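Long-range contacts in Co-type Nitrile Hydratase beta subunit (Pseudomonas putida, PDB 3QYH), which forms, with the alpha subunit, the cobalt-dependent nitrile hydratase that probably converts nitriles to the corresponding amides: residues Asn2-Gly8 with Met150-Arg155; Val162-Phe168 with Pro182-Thr187. All blocks are in the same frame, centred on the assembly; numbering follows the deposited sequence.

Interaction 1. Residues Asn2-Gly8 with Met150-Arg155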
loop_
_atom_site.group_PDB
_atom_site.type_symbol
_atom_site.label_atom_id
_atom_site.label_comp_id
_atom_site.label_asym_id
_atom_site.label_seq_id
_atom_site.Cartn_x
_atom_site.Cartn_y
_atom_site.Cartn_z
ATOM N N ASN B 2 -14.556 12.722 -0.175
ATOM C CA ASN B 2 -13.810 13.473 -1.194
ATOM C C ASN B 2 -12.754 14.358 -0.566
ATOM O O ASN B 2 -12.838 15.586 -0.634
ATOM C CB ASN B 2 -14.752 14.314 -2.048
ATOM C CG ASN B 2 -15.718 13.477 -2.859
ATOM O OD1 ASN B 2 -15.582 12.248 -2.951
ATOM N ND2 ASN B 2 -16.702 14.136 -3.463
ATOM N N GLY B 3 -11.768 13.728 0.060
ATOM C CA GLY B 3 -10.802 14.454 0.862
ATOM C C GLY B 3 -9.480 14.588 0.153
ATOM O O GLY B 3 -9.308 14.081 -0.948
ATOM N N ILE B 4 -8.544 15.269 0.803
ATOM C CA ILE B 4 -7.234 15.557 0.244
ATOM C C ILE B 4 -6.383 14.276 -0.001
ATOM O O ILE B 4 -5.458 14.312 -0.797
ATOM C CB ILE B 4 -6.473 16.514 1.182
ATOM C CG1 ILE B 4 -5.204 17.052 0.524
ATOM C CG2 ILE B 4 -6.135 15.826 2.480
ATOM C CD1 ILE B 4 -5.468 18.096 -0.475
ATOM N N HIS B 5 -6.710 13.174 0.676
ATOM C CA HIS B 5 -6.016 11.880 0.492
ATOM C C HIS B 5 -6.280 11.282 -0.888
ATOM O O HIS B 5 -5.528 10.430 -1.354
ATOM C CB HIS B 5 -6.490 10.843 1.525
ATOM C CG HIS B 5 -7.822 10.244 1.199
ATOM N ND1 HIS B 5 -9.014 10.864 1.513
ATOM C CD2 HIS B 5 -8.152 9.086 0.576
ATOM C CE1 HIS B 5 -10.019 10.116 1.089
ATOM N NE2 HIS B 5 -9.524 9.033 0.516
ATOM N N ASP B 6 -7.383 11.673 -1.516
ATOM C CA ASP B 6 -7.736 11.123 -2.825
ATOM C C ASP B 6 -6.961 11.915 -3.894
ATOM O O ASP B 6 -7.495 12.841 -4.508
ATOM C CB ASP B 6 -9.258 11.193 -3.021
ATOM C CG ASP B 6 -9.746 10.471 -4.280
ATOM O OD1 ASP B 6 -8.914 10.176 -5.167
ATOM O OD2 ASP B 6 -10.984 10.237 -4.393
ATOM N N THR B 7 -5.690 11.548 -4.097
ATOM C CA THR B 7 -4.752 12.389 -4.828
ATOM C C THR B 7 -4.767 12.227 -6.347
ATOM O O THR B 7 -4.259 13.089 -7.064
ATOM C CB THR B 7 -3.295 12.118 -4.397
ATOM O OG1 THR B 7 -2.941 10.767 -4.735
ATOM C CG2 THR B 7 -3.097 12.372 -2.905
ATOM N N GLY B 8 -5.293 11.110 -6.841
ATOM C CA GLY B 8 -5.093 10.753 -8.239
ATOM C C GLY B 8 -5.570 11.840 -9.191
ATOM O O GLY B 8 -6.731 12.276 -9.115
ATOM N N MET B 150 -13.406 3.917 -4.165
ATOM C CA MET B 150 -13.494 4.330 -5.561
ATOM C C MET B 150 -12.928 5.718 -5.703
ATOM O O MET B 150 -13.553 6.692 -5.258
ATOM C CB MET B 150 -14.952 4.288 -6.110
ATOM C CG MET B 150 -16.029 4.918 -5.250
ATOM S SD MET B 150 -17.454 5.447 -6.289
ATOM C CE MET B 150 -18.129 3.864 -6.785
ATOM N N PRO B 151 -11.730 5.827 -6.293
ATOM C CA PRO B 151 -11.127 7.162 -6.356
ATOM C C PRO B 151 -11.997 8.111 -7.173
ATOM O O PRO B 151 -12.685 7.681 -8.107
ATOM C CB PRO B 151 -9.801 6.931 -7.070
ATOM C CG PRO B 151 -9.479 5.436 -6.832
ATOM C CD PRO B 151 -10.862 4.781 -6.868
ATOM N N ARG B 152 -11.957 9.391 -6.821
ATOM C CA ARG B 152 -12.740 10.389 -7.532
ATOM C C ARG B 152 -12.452 10.343 -9.025
ATOM O O ARG B 152 -13.370 10.476 -9.831
ATOM C CB ARG B 152 -12.432 11.783 -6.996
ATOM C CG ARG B 152 -13.676 12.551 -6.630
ATOM C CD ARG B 152 -13.402 13.850 -5.843
ATOM N NE ARG B 152 -14.409 14.852 -6.201
ATOM C CZ ARG B 152 -14.392 16.130 -5.816
ATOM N NH1 ARG B 152 -15.361 16.963 -6.205
ATOM N NH2 ARG B 152 -13.410 16.579 -5.045
ATOM N N TYR B 153 -11.186 10.135 -9.398
ATOM C CA TYR B 153 -10.807 10.177 -10.814
ATOM C C TYR B 153 -11.444 9.076 -11.680
ATOM O O TYR B 153 -11.406 9.157 -12.907
ATOM C CB TYR B 153 -9.272 10.217 -11.000
ATOM C CG TYR B 153 -8.548 8.892 -10.768
ATOM C CD1 TYR B 153 -7.940 8.611 -9.534
ATOM C CD2 TYR B 153 -8.462 7.933 -11.781
ATOM C CE1 TYR B 153 -7.276 7.384 -9.312
ATOM C CE2 TYR B 153 -7.790 6.727 -11.580
ATOM C CZ TYR B 153 -7.207 6.454 -10.346
ATOM O OH TYR B 153 -6.550 5.251 -10.167
ATOM N N THR B 154 -12.022 8.056 -11.045
ATOM C CA THR B 154 -12.655 6.962 -11.785
ATOM C C THR B 154 -14.175 7.124 -11.938
ATOM O O THR B 154 -14.799 6.434 -12.749
ATOM C CB THR B 154 -12.412 5.574 -11.111
ATOM O OG1 THR B 154 -13.116 5.511 -9.874
ATOM C CG2 THR B 154 -10.919 5.290 -10.884
ATOM N N ARG B 155 -14.772 8.020 -11.159
ATOM C CA ARG B 155 -16.231 8.053 -11.076
ATOM C C ARG B 155 -16.900 8.505 -12.391
ATOM O O ARG B 155 -16.498 9.483 -13.002
ATOM C CB ARG B 155 -16.688 8.879 -9.863
ATOM C CG ARG B 155 -16.203 8.252 -8.568
ATOM C CD ARG B 155 -16.630 9.008 -7.333
ATOM N NE ARG B 155 -15.732 8.694 -6.221
ATOM C CZ ARG B 155 -15.627 9.443 -5.124
ATOM N NH1 ARG B 155 -16.380 10.534 -4.988
ATOM N NH2 ARG B 155 -14.777 9.114 -4.163
HETATM O O HOH W 1 -16.312 10.076 -1.380
HETATM O O HOH W 2 -9.048 11.257 -7.564
#
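The N-terminal loop of the subunit, with Asp6 at the centre of an inverse gamma turn, meets the short 3-10 turn at 152-154 through the Asp6 carboxylate and the backbone N of Arg152. Asp6 OD2 offers its syn lone pair and takes the N-H of Arg152 at 2.7 Å. With CG anti to the backbone N (chi1 -172°), the carboxylate reaches across to the start of that turn. A water continues the link: it donates to Asp6 OD1 and to Gly8 O and accepts a weak bond from Tyr153 N. Gly8 CA packs 3.8 Å from Tyr153 CD1; the Tyr153 hydroxyl bonds an acidic side chain of the neighbouring protein chain.

Asn2 works between two arginines. Asn2 OD1 receives NH1 of Arg155 at 2.8 Å, close to the guanidinium plane, while the Asn2 amide lies stacked on the Arg152 guanidinium, the planes 7° apart and ND2 3.6 Å from Arg152 NE. Asn143 takes the ND2 hydrogen bond. The turn of the Arg155 guanidinium is fixed by Met150 O, which lies in its plane and accepts from both NE (3.1 Å) and NH2 (2.9 Å). Asp6 OD2 stands 4.0 Å from Arg155 NH2, a long salt bridge, with the oxygen off to one side of the guanidinium plane, so that the attraction is electrostatic and uses no N-H. The positive charge of Arg155 would thus be expected to favour an ionised Asp6, whose direct bond goes to a backbone N-H.

Interaction 2. Residues Val162-Phe168 with Pro182-Thr187; sequences VIDHGVF and PQHVYT
Asp164 and His184 meet edge-on from adjacent antiparallel strands: the His184 ring turns ND1 to the syn lone pair of Asp164 OD1, 2.8 Å away and within 6° of the ring plane, while carboxylate and ring planes stand 66° apart. The same OD1 receives Gly166 N on its anti side but well off the carboxylate plane, closing an Asx turn. A chi1 of 175° turns the Asp164 carboxylate away from its own N, so that OD1 can serve both donors. Replacing Asp164 by an alanine would probably leave His184 ND1 and Gly166 N without their shared acceptor and the imidazole freer to turn. Val167 CG2 lies over a face of the His184 ring, a CH-pi contact 3.9 Å from the centroid, and its other methyl, CG1, touches Pro182 CB at 3.5 Å.

His165 crosses to Thr187 and presents its own edge, NE2 donating to OG1 at 2.7 Å, almost in the ring plane; Ile163 CG2 lies over one face of this imidazole. Phe168 meets Val185 at about a right angle, CD2 3.8 Å from CG2. Phe168 and His165 also touch apolar side chains of the neighbouring protein chain.

Two irregularities interrupt the regular pairing. Val162 and Ile163 both face Thr187 O in a classic bulge, the Ile163 bond being weak, and the register slips by one between Asp164 and Val167. Strand 206-212 pairs with 183-191 on its other edge, where Asp210 binds Thr187 OG1 and Trp212 packs on Val185.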
loop_
_atom_site.group_PDB
_atom_site.type_symbol
_atom_site.label_atom_id
_atom_site.label_comp_id
_atom_site.label_asym_id
_atom_site.label_seq_id
_atom_site.Cartn_x
_atom_site.Cartn_y
_atom_site.Cartn_z
ATOM N N VAL B 162 -10.877 -6.794 -16.198
ATOM C CA VAL B 162 -9.781 -7.636 -16.690
ATOM C C VAL B 162 -9.412 -8.775 -15.718
ATOM O O VAL B 162 -8.791 -9.759 -16.126
ATOM C CB VAL B 162 -8.516 -6.829 -17.052
ATOM C CG1 VAL B 162 -8.754 -5.977 -18.300
ATOM C CG2 VAL B 162 -8.049 -5.943 -15.871
ATOM N N ILE B 163 -9.796 -8.644 -14.451
ATOM C CA ILE B 163 -9.614 -9.722 -13.477
ATOM C C ILE B 163 -10.763 -9.738 -12.491
ATOM O O ILE B 163 -11.161 -8.686 -11.978
ATOM C CB ILE B 163 -8.327 -9.547 -12.619
ATOM C CG1 ILE B 163 -7.094 -9.335 -13.483
ATOM C CG2 ILE B 163 -8.151 -10.738 -11.656
ATOM C CD1 ILE B 163 -5.835 -8.997 -12.688
ATOM N N ASP B 164 -11.282 -10.925 -12.195
ATOM C CA ASP B 164 -12.188 -11.078 -11.060
ATOM C C ASP B 164 -11.370 -11.740 -9.949
ATOM O O ASP B 164 -10.959 -12.883 -10.089
ATOM C CB ASP B 164 -13.393 -11.949 -11.450
ATOM C CG ASP B 164 -14.307 -12.260 -10.290
ATOM O OD1 ASP B 164 -13.986 -11.914 -9.126
ATOM O OD2 ASP B 164 -15.373 -12.858 -10.552
ATOM N N HIS B 165 -11.123 -11.027 -8.854
ATOM C CA HIS B 165 -10.273 -11.552 -7.778
ATOM C C HIS B 165 -11.003 -12.435 -6.780
ATOM O O HIS B 165 -10.381 -13.003 -5.877
ATOM C CB HIS B 165 -9.580 -10.400 -7.036
ATOM C CG HIS B 165 -8.626 -9.635 -7.887
ATOM N ND1 HIS B 165 -7.356 -10.093 -8.178
ATOM C CD2 HIS B 165 -8.751 -8.444 -8.523
ATOM C CE1 HIS B 165 -6.743 -9.223 -8.958
ATOM N NE2 HIS B 165 -7.567 -8.211 -9.180
ATOM N N GLY B 166 -12.321 -12.551 -6.912
ATOM C CA GLY B 166 -13.106 -13.281 -5.933
ATOM C C GLY B 166 -13.669 -12.363 -4.868
ATOM O O GLY B 166 -13.708 -11.141 -5.041
ATOM N N VAL B 167 -14.079 -12.944 -3.755
ATOM C CA VAL B 167 -14.868 -12.255 -2.755
ATOM C C VAL B 167 -14.028 -11.642 -1.636
ATOM O O VAL B 167 -13.161 -12.304 -1.077
ATOM C CB VAL B 167 -15.911 -13.213 -2.136
ATOM C CG1 VAL B 167 -16.653 -12.540 -0.980
ATOM C CG2 VAL B 167 -16.894 -13.678 -3.202
ATOM N N PHE B 168 -14.324 -10.388 -1.289
ATOM C CA PHE B 168 -13.599 -9.666 -0.238
ATOM C C PHE B 168 -14.541 -8.855 0.633
ATOM O O PHE B 168 -15.647 -8.493 0.212
ATOM C CB PHE B 168 -12.566 -8.720 -0.862
ATOM C CG PHE B 168 -11.409 -9.437 -1.499
ATOM C CD1 PHE B 168 -10.259 -9.695 -0.776
ATOM C CD2 PHE B 168 -11.486 -9.877 -2.812
ATOM C CE1 PHE B 168 -9.171 -10.376 -1.365
ATOM C CE2 PHE B 168 -10.431 -10.566 -3.400
ATOM C CZ PHE B 168 -9.271 -10.816 -2.671
ATOM N N PRO B 182 -19.521 -8.990 2.187
ATOM C CA PRO B 182 -18.512 -9.408 1.212
ATOM C C PRO B 182 -19.070 -9.504 -0.213
ATOM O O PRO B 182 -20.222 -9.885 -0.417
ATOM C CB PRO B 182 -18.077 -10.800 1.718
ATOM C CG PRO B 182 -18.592 -10.890 3.099
ATOM C CD PRO B 182 -19.784 -10.020 3.202
ATOM N N GLN B 183 -18.251 -9.131 -1.184
ATOM C CA GLN B 183 -18.670 -9.130 -2.578
ATOM C C GLN B 183 -17.413 -9.209 -3.421
ATOM O O GLN B 183 -16.293 -9.121 -2.896
ATOM C CB GLN B 183 -19.483 -7.862 -2.910
ATOM C CG GLN B 183 -18.691 -6.553 -2.731
ATOM C CD GLN B 183 -19.501 -5.298 -3.041
ATOM O OE1 GLN B 183 -20.195 -5.222 -4.062
ATOM N NE2 GLN B 183 -19.413 -4.299 -2.158
ATOM N N HIS B 184 -17.586 -9.395 -4.724
ATOM C CA HIS B 184 -16.460 -9.492 -5.622
ATOM C C HIS B 184 -15.702 -8.180 -5.806
ATOM O O HIS B 184 -16.286 -7.079 -5.766
ATOM C CB HIS B 184 -16.905 -10.043 -6.977
ATOM C CG HIS B 184 -17.150 -11.519 -6.966
ATOM N ND1 HIS B 184 -16.272 -12.422 -7.521
ATOM C CD2 HIS B 184 -18.153 -12.249 -6.422
ATOM C CE1 HIS B 184 -16.744 -13.648 -7.354
ATOM N NE2 HIS B 184 -17.877 -13.571 -6.684
ATOM N N VAL B 185 -14.396 -8.320 -6.013
ATOM C CA VAL B 185 -13.525 -7.205 -6.364
ATOM C C VAL B 185 -12.923 -7.514 -7.720
ATOM O O VAL B 185 -12.463 -8.642 -7.965
ATOM C CB VAL B 185 -12.396 -7.035 -5.319
ATOM C CG1 VAL B 185 -11.348 -6.047 -5.813
ATOM C CG2 VAL B 185 -12.980 -6.597 -3.976
ATOM N N TYR B 186 -12.939 -6.538 -8.617
ATOM C CA TYR B 186 -12.408 -6.735 -9.961
ATOM C C TYR B 186 -11.292 -5.736 -10.194
ATOM O O TYR B 186 -11.354 -4.607 -9.698
ATOM C CB TYR B 186 -13.492 -6.472 -11.014
ATOM C CG TYR B 186 -14.818 -7.186 -10.794
ATOM C CD1 TYR B 186 -15.831 -6.611 -10.030
ATOM C CD2 TYR B 186 -15.065 -8.431 -11.380
ATOM C CE1 TYR B 186 -17.037 -7.265 -9.835
ATOM C CE2 TYR B 186 -16.271 -9.084 -11.197
ATOM C CZ TYR B 186 -17.250 -8.505 -10.434
ATOM O OH TYR B 186 -18.449 -9.136 -10.237
ATOM N N THR B 187 -10.279 -6.118 -10.960
ATOM C CA THR B 187 -9.433 -5.095 -11.579
ATOM C C THR B 187 -10.104 -4.596 -12.857
ATOM O O THR B 187 -10.488 -5.396 -13.723
ATOM C CB THR B 187 -8.023 -5.593 -11.927
ATOM O OG1 THR B 187 -7.358 -6.002 -10.731
ATOM C CG2 THR B 187 -7.202 -4.452 -12.571
#

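How the interactions relate
Along the sequence both halves of interaction 1 come before either half of interaction 2, and strand 158-168 starts just after the loop holding 150-155. The centres lie 20 Å apart, the nearest atoms about 9 Å, and they do not touch. Interaction 1 brings the N-terminal loop, ahead of the mainly helical part, onto the loop between strands 136-139 and 158-168; interaction 2 pairs two adjacent strands of the antiparallel sheet of the C-terminal family region, a family of the SH3 clan. Strand 206-212 is common ground, packing against side chains of both. Each contact also reaches the other protein chain, so both border the subunit interface; in interaction 1 the Pro151 side chain is about 11 Å from the cobalt(III) ion.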